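Local coordinates for protein glutathione S-transferase (Acinetobacter baumannii, PDB 4MP4) that probably catalyses the conjugation of glutathione to electrophilic substrates, at residues Q15-P19 and T121-I126; F25-E30 and R198-W204; L112-R116 and M173-L177; E157-W163 and Q194-R198. Numbering follows the deposited sequence.

Interaction 1: residues Q15-P19 and T121-I126; sequences QFLSP and TDVIFI
Here the loop that joins strand 8-13 to helix 19-30 of the thioredoxin-like N-terminal domain meets the short helix 122-125 of the helical C-terminal domain. Phe16 takes up left-handed backbone angles (56/32), Leu17 returns to -89/-13, and Ser18 (-69/125) is the N-cap of helix 19-30, its OG accepting from Ala21 N. In the other segment, Phe125 N and Ile126 N bond back to Thr121 O (3.1 Å) and Asp122 O (2.7 Å), and Ile126 is the first residue to leave helical geometry. The backbones come closest at Leu17 and Thr121, with CA atoms 5.8 Å apart.

The polar link is one very short hydrogen bond, from Thr121 OG1 (chi1 p) to Leu17 O, at 2.5 Å. Apolar contacts gather around the Leu17 side chain (m, t): its CD2 lies 4.1 Å from Phe125 CD2 and 4.0 Å from Ile126 CD1. Leu17 CD1 also comes within 3.5 Å of Asp122 OD2. Pro19 CD rests 4.2 Å from Thr121 CG2. Phe16 turns its ring away, to meet Trp204 of helix 199-215.

In glutathione transferases this loop and the start of the following helix border the active-site cleft between the domains. Joining a main-chain carbonyl to a threonine hydroxyl adds a single short polar link, flanked by leucine packing, to the interdomain boundary.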
# COMPACT_ATOMS: atom_id res chain seq x y z
N GLN A 15 -16.33 12.57 10.23
CA GLN A 15 -17.36 12.66 9.21
C GLN A 15 -17.56 11.35 8.46
O GLN A 15 -18.35 11.30 7.53
CB GLN A 15 -17.05 13.78 8.23
CG GLN A 15 -17.57 15.15 8.62
CD GLN A 15 -17.02 16.22 7.71
OE1 GLN A 15 -17.74 16.76 6.85
NE2 GLN A 15 -15.73 16.50 7.85
N PHE A 16 -16.84 10.31 8.86
CA PHE A 16 -16.95 8.98 8.25
C PHE A 16 -16.74 8.96 6.74
O PHE A 16 -17.35 8.16 6.04
CB PHE A 16 -18.32 8.37 8.56
CG PHE A 16 -18.47 7.92 9.97
CD1 PHE A 16 -18.53 8.86 11.02
CD2 PHE A 16 -18.55 6.57 10.28
CE1 PHE A 16 -18.66 8.45 12.34
CE2 PHE A 16 -18.69 6.15 11.60
CZ PHE A 16 -18.74 7.09 12.63
N LEU A 17 -15.89 9.85 6.24
CA LEU A 17 -15.61 9.96 4.81
C LEU A 17 -14.47 9.05 4.36
O LEU A 17 -14.27 8.86 3.17
CB LEU A 17 -15.25 11.40 4.44
CG LEU A 17 -16.29 12.50 4.68
CD1 LEU A 17 -15.77 13.80 4.13
CD2 LEU A 17 -17.64 12.14 4.05
N SER A 18 -13.72 8.51 5.31
CA SER A 18 -12.54 7.72 4.99
C SER A 18 -12.87 6.39 4.33
O SER A 18 -13.63 5.60 4.87
CB SER A 18 -11.71 7.46 6.25
OG SER A 18 -10.70 6.52 5.99
N PRO A 19 -12.29 6.14 3.15
CA PRO A 19 -12.51 4.85 2.47
C PRO A 19 -11.75 3.69 3.16
O PRO A 19 -12.18 2.54 3.07
CB PRO A 19 -11.96 5.12 1.07
CG PRO A 19 -10.85 6.13 1.31
CD PRO A 19 -11.39 7.03 2.40
N THR A 121 -14.46 11.00 -1.50
CA THR A 121 -15.66 10.29 -1.02
C THR A 121 -16.85 11.21 -0.68
O THR A 121 -17.97 10.75 -0.53
CB THR A 121 -15.35 9.43 0.18
OG1 THR A 121 -14.77 10.25 1.20
CG2 THR A 121 -14.40 8.30 -0.22
N ASP A 122 -16.58 12.50 -0.56
CA ASP A 122 -17.60 13.54 -0.46
C ASP A 122 -18.67 13.39 -1.56
O ASP A 122 -19.85 13.62 -1.31
CB ASP A 122 -16.94 14.93 -0.59
CG ASP A 122 -15.80 15.12 0.39
OD1 ASP A 122 -14.72 14.50 0.23
OD2 ASP A 122 -15.99 15.91 1.35
N VAL A 123 -18.26 13.00 -2.76
CA VAL A 123 -19.20 12.83 -3.87
C VAL A 123 -20.16 11.65 -3.66
O VAL A 123 -21.32 11.70 -4.11
CB VAL A 123 -18.50 12.77 -5.25
CG1 VAL A 123 -17.46 13.88 -5.35
CG2 VAL A 123 -17.88 11.41 -5.51
N ILE A 124 -19.70 10.62 -2.95
CA ILE A 124 -20.53 9.47 -2.61
C ILE A 124 -21.50 9.79 -1.47
O ILE A 124 -22.66 9.37 -1.50
CB ILE A 124 -19.67 8.24 -2.19
CG1 ILE A 124 -18.74 7.81 -3.32
CG2 ILE A 124 -20.55 7.08 -1.70
CD1 ILE A 124 -17.69 6.81 -2.89
N PHE A 125 -21.04 10.54 -0.48
CA PHE A 125 -21.81 10.71 0.76
C PHE A 125 -22.49 12.07 0.93
O PHE A 125 -23.38 12.20 1.76
CB PHE A 125 -20.92 10.44 1.99
CG PHE A 125 -20.34 9.05 2.04
CD1 PHE A 125 -21.17 7.94 2.18
CD2 PHE A 125 -18.97 8.84 1.99
CE1 PHE A 125 -20.63 6.65 2.24
CE2 PHE A 125 -18.43 7.56 2.05
CZ PHE A 125 -19.26 6.47 2.19
N ILE A 126 -22.08 13.08 0.18
CA ILE A 126 -22.61 14.43 0.40
C ILE A 126 -23.27 15.05 -0.84
O ILE A 126 -24.46 15.31 -0.85
CB ILE A 126 -21.54 15.34 1.02
CG1 ILE A 126 -20.95 14.63 2.25
CG2 ILE A 126 -22.14 16.65 1.42
CD1 ILE A 126 -19.82 15.34 2.93

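Interaction 2: residues F25-E30 and R198-W204; sequences FVGLHE and RPSVQKW
Helix 19-30 of the N-terminal domain crosses helix 199-215 of the C-terminal domain, a helix-helix interdomain interface of the glutathione transferase fold. The axes of 25-30 and 199-204 approach to 9.1 Å at 129°, with Val26 and Ser200 CA atoms 5.4 Å apart and those of Phe25 and Trp204 7.4 Å apart. Arg198 (chi1 t, chi2 98°, chi3 t), the N-cap residue of the second helix, bends at chi2 and reaches Glu30. Glu30 (m, m) folds its carboxylate back to receive Arg198 NE on OE1 and Arg198 NH2 on OE2, both at 2.8 Å, in a two-pronged salt bridge. Ser200 OG, placed by chi1 p, donates to Glu30 OE1 (3.0 Å), and a water bridges Glu30 OE1 and Ser200 N. Phe25 (t) presents one ring face to Trp204 (t), with Phe25 CG 3.3 Å from Trp204 CE3 and the planes at 58°. Val26 CG2 meets Val201 CG2 at 4.2 Å. The interface thus runs from an aromatic pair, past a valine contact, to a charged end, where one carboxylate gathers guanidinium, hydroxyl and water.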
# COMPACT_ATOMS: atom_id res chain seq x y z
N PHE A 25 -13.79 -1.42 8.97
CA PHE A 25 -15.10 -1.64 9.58
C PHE A 25 -15.78 -2.82 8.91
O PHE A 25 -16.34 -3.70 9.60
CB PHE A 25 -15.97 -0.39 9.41
CG PHE A 25 -17.41 -0.56 9.83
CD1 PHE A 25 -18.37 -1.01 8.94
CD2 PHE A 25 -17.82 -0.19 11.11
CE1 PHE A 25 -19.70 -1.16 9.32
CE2 PHE A 25 -19.15 -0.32 11.49
CZ PHE A 25 -20.09 -0.79 10.59
N VAL A 26 -15.72 -2.84 7.57
CA VAL A 26 -16.33 -3.93 6.81
C VAL A 26 -15.66 -5.26 7.15
O VAL A 26 -16.33 -6.26 7.42
CB VAL A 26 -16.32 -3.68 5.27
CG1 VAL A 26 -16.75 -4.95 4.51
CG2 VAL A 26 -17.23 -2.49 4.90
N GLY A 27 -14.32 -5.25 7.19
CA GLY A 27 -13.56 -6.43 7.56
C GLY A 27 -13.91 -7.00 8.92
O GLY A 27 -14.06 -8.20 9.07
N LEU A 28 -14.01 -6.13 9.92
CA LEU A 28 -14.38 -6.57 11.27
C LEU A 28 -15.77 -7.22 11.29
O LEU A 28 -15.92 -8.31 11.82
CB LEU A 28 -14.32 -5.40 12.25
CG LEU A 28 -12.93 -4.83 12.54
CD1 LEU A 28 -13.01 -3.38 13.05
CD2 LEU A 28 -12.22 -5.72 13.56
N HIS A 29 -16.76 -6.57 10.68
CA HIS A 29 -18.11 -7.11 10.64
C HIS A 29 -18.23 -8.44 9.90
O HIS A 29 -18.93 -9.33 10.36
CB HIS A 29 -19.10 -6.08 10.08
CG HIS A 29 -19.60 -5.12 11.11
ND1 HIS A 29 -20.58 -5.45 12.01
CD2 HIS A 29 -19.23 -3.85 11.40
CE1 HIS A 29 -20.80 -4.42 12.81
NE2 HIS A 29 -20.00 -3.43 12.45
N GLU A 30 -17.56 -8.57 8.77
CA GLU A 30 -17.52 -9.85 8.06
C GLU A 30 -16.90 -10.97 8.91
O GLU A 30 -17.41 -12.10 8.93
CB GLU A 30 -16.77 -9.69 6.74
CG GLU A 30 -17.48 -8.79 5.71
CD GLU A 30 -18.57 -9.52 4.95
OE1 GLU A 30 -19.49 -8.85 4.43
OE2 GLU A 30 -18.50 -10.77 4.86
N ARG A 198 -24.41 -5.28 0.20
CA ARG A 198 -23.83 -6.18 1.19
C ARG A 198 -24.14 -5.60 2.57
O ARG A 198 -23.99 -4.40 2.78
CB ARG A 198 -22.31 -6.25 0.95
CG ARG A 198 -21.56 -7.23 1.82
CD ARG A 198 -21.33 -8.53 1.09
NE ARG A 198 -20.60 -9.47 1.93
CZ ARG A 198 -20.53 -10.78 1.70
NH1 ARG A 198 -21.14 -11.31 0.65
NH2 ARG A 198 -19.84 -11.56 2.53
N PRO A 199 -24.63 -6.44 3.50
CA PRO A 199 -25.04 -6.01 4.84
C PRO A 199 -23.96 -5.26 5.64
O PRO A 199 -24.30 -4.27 6.30
CB PRO A 199 -25.41 -7.33 5.54
CG PRO A 199 -25.89 -8.19 4.43
CD PRO A 199 -25.03 -7.84 3.24
N SER A 200 -22.71 -5.72 5.58
CA SER A 200 -21.63 -5.06 6.30
C SER A 200 -21.47 -3.63 5.81
O SER A 200 -21.16 -2.72 6.58
CB SER A 200 -20.32 -5.81 6.08
OG SER A 200 -20.05 -5.92 4.69
N VAL A 201 -21.69 -3.43 4.51
CA VAL A 201 -21.56 -2.13 3.90
C VAL A 201 -22.77 -1.30 4.32
O VAL A 201 -22.66 -0.16 4.75
CB VAL A 201 -21.44 -2.24 2.35
CG1 VAL A 201 -21.51 -0.85 1.68
CG2 VAL A 201 -20.15 -2.96 1.97
N GLN A 202 -23.93 -1.90 4.20
CA GLN A 202 -25.18 -1.28 4.62
C GLN A 202 -25.06 -0.81 6.08
O GLN A 202 -25.56 0.25 6.43
CB GLN A 202 -26.30 -2.29 4.42
CG GLN A 202 -27.64 -1.77 3.89
CD GLN A 202 -27.55 -0.86 2.68
OE1 GLN A 202 -28.22 0.16 2.64
NE2 GLN A 202 -26.74 -1.23 1.69
N LYS A 203 -24.36 -1.57 6.91
CA LYS A 203 -24.20 -1.19 8.33
C LYS A 203 -23.32 0.05 8.51
O LYS A 203 -23.58 0.86 9.39
CB LYS A 203 -23.69 -2.37 9.18
CG LYS A 203 -24.81 -3.32 9.63
CD LYS A 203 -24.32 -4.69 10.13
CE LYS A 203 -23.85 -4.66 11.58
NZ LYS A 203 -24.90 -4.24 12.57
N TRP A 204 -22.29 0.18 7.68
CA TRP A 204 -21.51 1.42 7.59
C TRP A 204 -22.39 2.62 7.24
O TRP A 204 -22.36 3.64 7.94
CB TRP A 204 -20.38 1.29 6.54
CG TRP A 204 -19.45 2.49 6.43
CD1 TRP A 204 -19.38 3.39 5.40
CD2 TRP A 204 -18.47 2.91 7.39
NE1 TRP A 204 -18.40 4.32 5.64
CE2 TRP A 204 -17.83 4.06 6.86
CE3 TRP A 204 -18.06 2.43 8.64
CZ2 TRP A 204 -16.81 4.74 7.54
CZ3 TRP A 204 -17.05 3.11 9.32
CH2 TRP A 204 -16.43 4.25 8.76
O HOH W 1 -22.07 -8.85 5.20

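Interaction 3: residues L112-R116 and M173-L177; sequences LVALR and MLQRL
Within the all-helical C-terminal domain of the glutathione transferase fold, helix 113-118 packs against helix 165-178. The first segment opens at Leu112, an N-cap residue with left-handed backbone angles (61/30) that separates this helix from helix 95-110, and Arg116 N bonds back to Leu112 O (3.1 Å). The second segment is helical throughout, and the closest CA atoms, of Arg116 and Arg176, lie 7.9 Å apart. Met173 (t, p, p) reaches across: its CE lies 4.1 Å from Leu112 CD1 and 4.0 Å from Arg116 CG, while its SD sits 4.0 Å from Leu115 CD2. Leu174 points away from 112-116 and packs on Tyr191 of helix 186-196, and Gln175 packs on Trp196 of the same helix. Arg176 (m, t) lays one face of its guanidinium over Arg116 CA. Its NE bonds to Arg119 O, so the charged group holds the main chain near the end of helix 113-118; Arg116 sends its own NH1 to Asp111 O. Leu177 (m, t) closes the apolar layer, with CD2 3.7 Å from Leu115 CD1. The direct polar link is weak: Arg176 NH2 to Arg116 O, at 3.4 Å with an N-H...O angle of 130°.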
# COMPACT_ATOMS: atom_id res chain seq x y z
N LEU A 112 -4.34 5.48 -9.42
CA LEU A 112 -5.61 6.17 -9.65
C LEU A 112 -5.64 7.49 -8.90
O LEU A 112 -6.69 7.94 -8.49
CB LEU A 112 -6.80 5.28 -9.27
CG LEU A 112 -6.80 3.91 -9.95
CD1 LEU A 112 -8.02 3.07 -9.56
CD2 LEU A 112 -6.75 4.08 -11.45
N VAL A 113 -4.47 8.09 -8.70
CA VAL A 113 -4.33 9.33 -7.93
C VAL A 113 -5.28 10.43 -8.41
O VAL A 113 -5.92 11.10 -7.60
CB VAL A 113 -2.85 9.86 -7.95
CG1 VAL A 113 -2.69 11.11 -7.08
CG2 VAL A 113 -1.89 8.79 -7.48
N ALA A 114 -5.36 10.63 -9.72
CA ALA A 114 -6.22 11.69 -10.25
C ALA A 114 -7.69 11.46 -9.86
O ALA A 114 -8.40 12.41 -9.48
CB ALA A 114 -6.06 11.82 -11.74
N LEU A 115 -8.12 10.21 -9.95
CA LEU A 115 -9.49 9.82 -9.63
C LEU A 115 -9.86 10.08 -8.17
O LEU A 115 -10.91 10.68 -7.87
CB LEU A 115 -9.71 8.35 -9.98
CG LEU A 115 -11.10 7.77 -9.76
CD1 LEU A 115 -12.13 8.63 -10.47
CD2 LEU A 115 -11.14 6.31 -10.24
N ARG A 116 -9.01 9.61 -7.26
CA ARG A 116 -9.22 9.84 -5.84
C ARG A 116 -9.22 11.33 -5.51
O ARG A 116 -10.04 11.80 -4.72
CB ARG A 116 -8.17 9.10 -5.01
CG ARG A 116 -8.37 7.59 -5.00
CD ARG A 116 -7.36 6.87 -4.11
NE ARG A 116 -6.04 6.79 -4.74
CZ ARG A 116 -4.91 7.21 -4.17
NH1 ARG A 116 -3.77 7.10 -4.83
NH2 ARG A 116 -4.92 7.74 -2.95
N MET A 173 -14.55 2.51 -5.00
CA MET A 173 -13.82 3.20 -6.06
C MET A 173 -14.73 3.53 -7.21
O MET A 173 -14.74 4.66 -7.69
CB MET A 173 -12.63 2.36 -6.55
CG MET A 173 -11.67 3.14 -7.43
SD MET A 173 -10.88 4.58 -6.65
CE MET A 173 -9.50 3.85 -5.77
N LEU A 174 -15.52 2.54 -7.65
CA LEU A 174 -16.45 2.77 -8.75
C LEU A 174 -17.55 3.78 -8.37
O LEU A 174 -18.00 4.56 -9.21
CB LEU A 174 -17.06 1.45 -9.22
CG LEU A 174 -16.17 0.49 -10.00
CD1 LEU A 174 -16.80 -0.90 -10.07
CD2 LEU A 174 -15.95 1.02 -11.39
N GLN A 175 -17.95 3.76 -7.10
CA GLN A 175 -19.00 4.63 -6.60
C GLN A 175 -18.60 6.10 -6.66
O GLN A 175 -19.46 6.97 -6.78
CB GLN A 175 -19.40 4.23 -5.17
CG GLN A 175 -20.42 3.07 -5.10
CD GLN A 175 -21.83 3.48 -5.53
OE1 GLN A 175 -22.03 4.08 -6.58
NE2 GLN A 175 -22.81 3.16 -4.70
N ARG A 176 -17.30 6.36 -6.59
CA ARG A 176 -16.78 7.72 -6.72
C ARG A 176 -17.21 8.29 -8.06
O ARG A 176 -17.46 9.48 -8.19
CB ARG A 176 -15.23 7.74 -6.63
CG ARG A 176 -14.69 7.15 -5.35
CD ARG A 176 -13.16 7.01 -5.35
NE ARG A 176 -12.61 8.16 -4.67
CZ ARG A 176 -11.93 8.11 -3.53
NH1 ARG A 176 -11.65 6.95 -2.98
NH2 ARG A 176 -11.50 9.24 -2.99
N LEU A 177 -17.32 7.42 -9.04
CA LEU A 177 -17.70 7.83 -10.38
C LEU A 177 -19.21 7.78 -10.56
O LEU A 177 -19.83 8.73 -11.06
CB LEU A 177 -17.04 6.89 -11.39
CG LEU A 177 -15.54 7.11 -11.59
CD1 LEU A 177 -14.95 5.95 -12.37
CD2 LEU A 177 -15.33 8.43 -12.34

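Interaction 4: residues E157-W163 and Q194-R198; sequences EFLFGSW and QQWQR
The irregular loop 157-163, which leads into helix 165-178, lies beside the last turn of helix 186-196 and the junction that ends at Arg198, the N-cap residue of the next helix. The CA atoms keep their distance, 8.5 Å for Glu157 to Gln194 and 8.4 Å for Phe158 to Gln195, so side chains bridge the gap. Glu157 starts sideways, but its extended chain (t, t) brings the carboxylate near the Gln194 side chain, and Glu157 O lies 3.1 Å from Gln195 NE2. Phe158 (-128/166, chi1 m) places CD1 3.2 Å from Gln195 NE2 and CZ 4.1 Å from Arg198 NH1. Leu159 instead bonds through its N to Asp167 OD1, fastening the loop to the helix it precedes. Gly161, at 101/-84, takes backbone angles that call for glycine. Trp163 (-54/139, chi1 t, chi2 88°) then supplies the main platform: the Arg198 guanidinium lies flat on the indole in a cation-pi stack, planes at 5° and Arg198 CZ 3.4 Å from Trp163 CG. Arg198 CD adds a CH-pi contact with the five-membered ring. A water accepts a hydrogen bond from Trp163 NE1 (2.9 Å) and donates to Gln195 OE1 (2.6 Å) and Gln195 O (3.2 Å). The stacked guanidinium also forms a salt bridge with Glu30 of helix 19-30, so its charge is met at an edge by a carboxylate of the other domain while one face rests on the indole.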
# COMPACT_ATOMS: atom_id res chain seq x y z
N GLU A 157 -20.14 -12.47 -10.17
CA GLU A 157 -20.83 -11.75 -9.12
C GLU A 157 -19.80 -11.09 -8.17
O GLU A 157 -19.99 -9.98 -7.70
CB GLU A 157 -21.78 -12.69 -8.38
CG GLU A 157 -22.40 -12.12 -7.12
CD GLU A 157 -23.31 -13.12 -6.41
OE1 GLU A 157 -23.54 -14.23 -6.95
OE2 GLU A 157 -23.79 -12.78 -5.30
N PHE A 158 -18.69 -11.79 -7.93
CA PHE A 158 -17.57 -11.27 -7.14
C PHE A 158 -16.26 -11.41 -7.92
O PHE A 158 -16.22 -12.12 -8.91
CB PHE A 158 -17.46 -12.01 -5.82
CG PHE A 158 -18.70 -11.93 -4.99
CD1 PHE A 158 -18.97 -10.80 -4.22
CD2 PHE A 158 -19.62 -12.97 -4.98
CE1 PHE A 158 -20.11 -10.72 -3.45
CE2 PHE A 158 -20.76 -12.89 -4.21
CZ PHE A 158 -21.01 -11.76 -3.44
N LEU A 159 -15.20 -10.73 -7.47
CA LEU A 159 -13.93 -10.71 -8.20
C LEU A 159 -13.23 -12.06 -8.25
O LEU A 159 -12.64 -12.42 -9.27
CB LEU A 159 -12.98 -9.70 -7.54
CG LEU A 159 -13.19 -8.22 -7.86
CD1 LEU A 159 -12.33 -7.37 -6.92
CD2 LEU A 159 -12.85 -7.96 -9.33
N PHE A 160 -13.29 -12.80 -7.16
CA PHE A 160 -12.48 -14.00 -6.98
C PHE A 160 -13.30 -15.23 -6.61
O PHE A 160 -12.84 -16.10 -5.87
CB PHE A 160 -11.39 -13.73 -5.94
CG PHE A 160 -10.50 -12.57 -6.28
CD1 PHE A 160 -9.65 -12.64 -7.38
CD2 PHE A 160 -10.55 -11.40 -5.54
CE1 PHE A 160 -8.85 -11.56 -7.72
CE2 PHE A 160 -9.74 -10.33 -5.87
CZ PHE A 160 -8.89 -10.41 -6.97
N GLY A 161 -14.52 -15.31 -7.14
CA GLY A 161 -15.41 -16.42 -6.86
C GLY A 161 -16.43 -16.01 -5.82
O GLY A 161 -17.55 -15.59 -6.13
N SER A 162 -16.03 -16.11 -4.56
CA SER A 162 -16.85 -15.63 -3.47
C SER A 162 -16.37 -14.26 -3.01
O SER A 162 -15.30 -13.79 -3.38
CB SER A 162 -16.86 -16.62 -2.31
OG SER A 162 -15.54 -16.92 -1.88
N TRP A 163 -17.19 -13.62 -2.19
CA TRP A 163 -16.88 -12.29 -1.71
C TRP A 163 -15.51 -12.19 -1.03
O TRP A 163 -15.10 -13.08 -0.29
CB TRP A 163 -17.98 -11.86 -0.74
CG TRP A 163 -17.78 -10.46 -0.29
CD1 TRP A 163 -18.25 -9.33 -0.91
CD2 TRP A 163 -17.04 -10.02 0.85
NE1 TRP A 163 -17.86 -8.22 -0.21
CE2 TRP A 163 -17.11 -8.61 0.87
CE3 TRP A 163 -16.32 -10.68 1.85
CZ2 TRP A 163 -16.49 -7.84 1.85
CZ3 TRP A 163 -15.71 -9.91 2.83
CH2 TRP A 163 -15.80 -8.51 2.82
N GLN A 194 -24.74 -3.93 -6.32
CA GLN A 194 -24.89 -5.15 -5.58
C GLN A 194 -23.89 -5.20 -4.43
O GLN A 194 -24.23 -5.58 -3.31
CB GLN A 194 -24.73 -6.36 -6.49
CG GLN A 194 -24.55 -7.64 -5.72
CD GLN A 194 -24.55 -8.88 -6.60
OE1 GLN A 194 -24.34 -9.99 -6.11
NE2 GLN A 194 -24.80 -8.70 -7.89
N GLN A 195 -22.65 -4.81 -4.70
CA GLN A 195 -21.66 -4.79 -3.63
C GLN A 195 -22.08 -3.85 -2.49
O GLN A 195 -21.82 -4.13 -1.33
CB GLN A 195 -20.27 -4.44 -4.17
CG GLN A 195 -19.70 -5.53 -5.10
CD GLN A 195 -19.79 -6.93 -4.49
OE1 GLN A 195 -19.62 -7.10 -3.28
NE2 GLN A 195 -20.04 -7.94 -5.32
N TRP A 196 -22.73 -2.75 -2.85
CA TRP A 196 -23.16 -1.74 -1.89
C TRP A 196 -24.28 -2.25 -0.98
O TRP A 196 -24.49 -1.72 0.11
CB TRP A 196 -23.61 -0.46 -2.64
CG TRP A 196 -23.16 0.80 -2.00
CD1 TRP A 196 -23.96 1.81 -1.53
CD2 TRP A 196 -21.81 1.21 -1.73
NE1 TRP A 196 -23.19 2.82 -1.00
CE2 TRP A 196 -21.86 2.47 -1.11
CE3 TRP A 196 -20.56 0.62 -1.96
CZ2 TRP A 196 -20.71 3.17 -0.72
CZ3 TRP A 196 -19.40 1.32 -1.57
CH2 TRP A 196 -19.49 2.57 -0.95
N GLN A 197 -24.99 -3.28 -1.43
CA GLN A 197 -26.13 -3.83 -0.69
C GLN A 197 -25.70 -4.94 0.25
O GLN A 197 -26.50 -5.48 0.98
CB GLN A 197 -27.22 -4.35 -1.64
CG GLN A 197 -27.85 -3.26 -2.48
CD GLN A 197 -28.65 -2.26 -1.64
OE1 GLN A 197 -29.30 -2.64 -0.66
NE2 GLN A 197 -28.59 -0.98 -2.03
N ARG A 198 -24.41 -5.28 0.20
CA ARG A 198 -23.83 -6.18 1.19
C ARG A 198 -24.14 -5.60 2.57
O ARG A 198 -23.99 -4.40 2.78
CB ARG A 198 -22.31 -6.25 0.95
CG ARG A 198 -21.56 -7.23 1.82
CD ARG A 198 -21.33 -8.53 1.09
NE ARG A 198 -20.60 -9.47 1.93
CZ ARG A 198 -20.53 -10.78 1.70
NH1 ARG A 198 -21.14 -11.31 0.65
NH2 ARG A 198 -19.84 -11.56 2.53
O HOH W 2 -19.14 -5.77 -1.06

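Interactions 1 and 2 join the thioredoxin-like domain to the helical domain, whereas interactions 3 and 4 lie within the helical domain. Interactions 2 and 4, with centres 13 Å apart, share Arg198, and Trp163 of interaction 4 packs on Glu30 of helix 19-30. Interactions 1 and 2 (16 Å) meet where Phe16 touches Trp204; interactions 1 and 3 (12 Å) meet where 121-126 packs on Gln175 and Arg176. Interactions 2 and 3 do not touch. Along the chain the order is 15-19, 25-30, 112-116, 121-126, 157-163, 173-177, 194-198 and 198-204, so interactions 3 and 4 fall within the span of interaction 2, and both interdomain contacts bring distant sequence together.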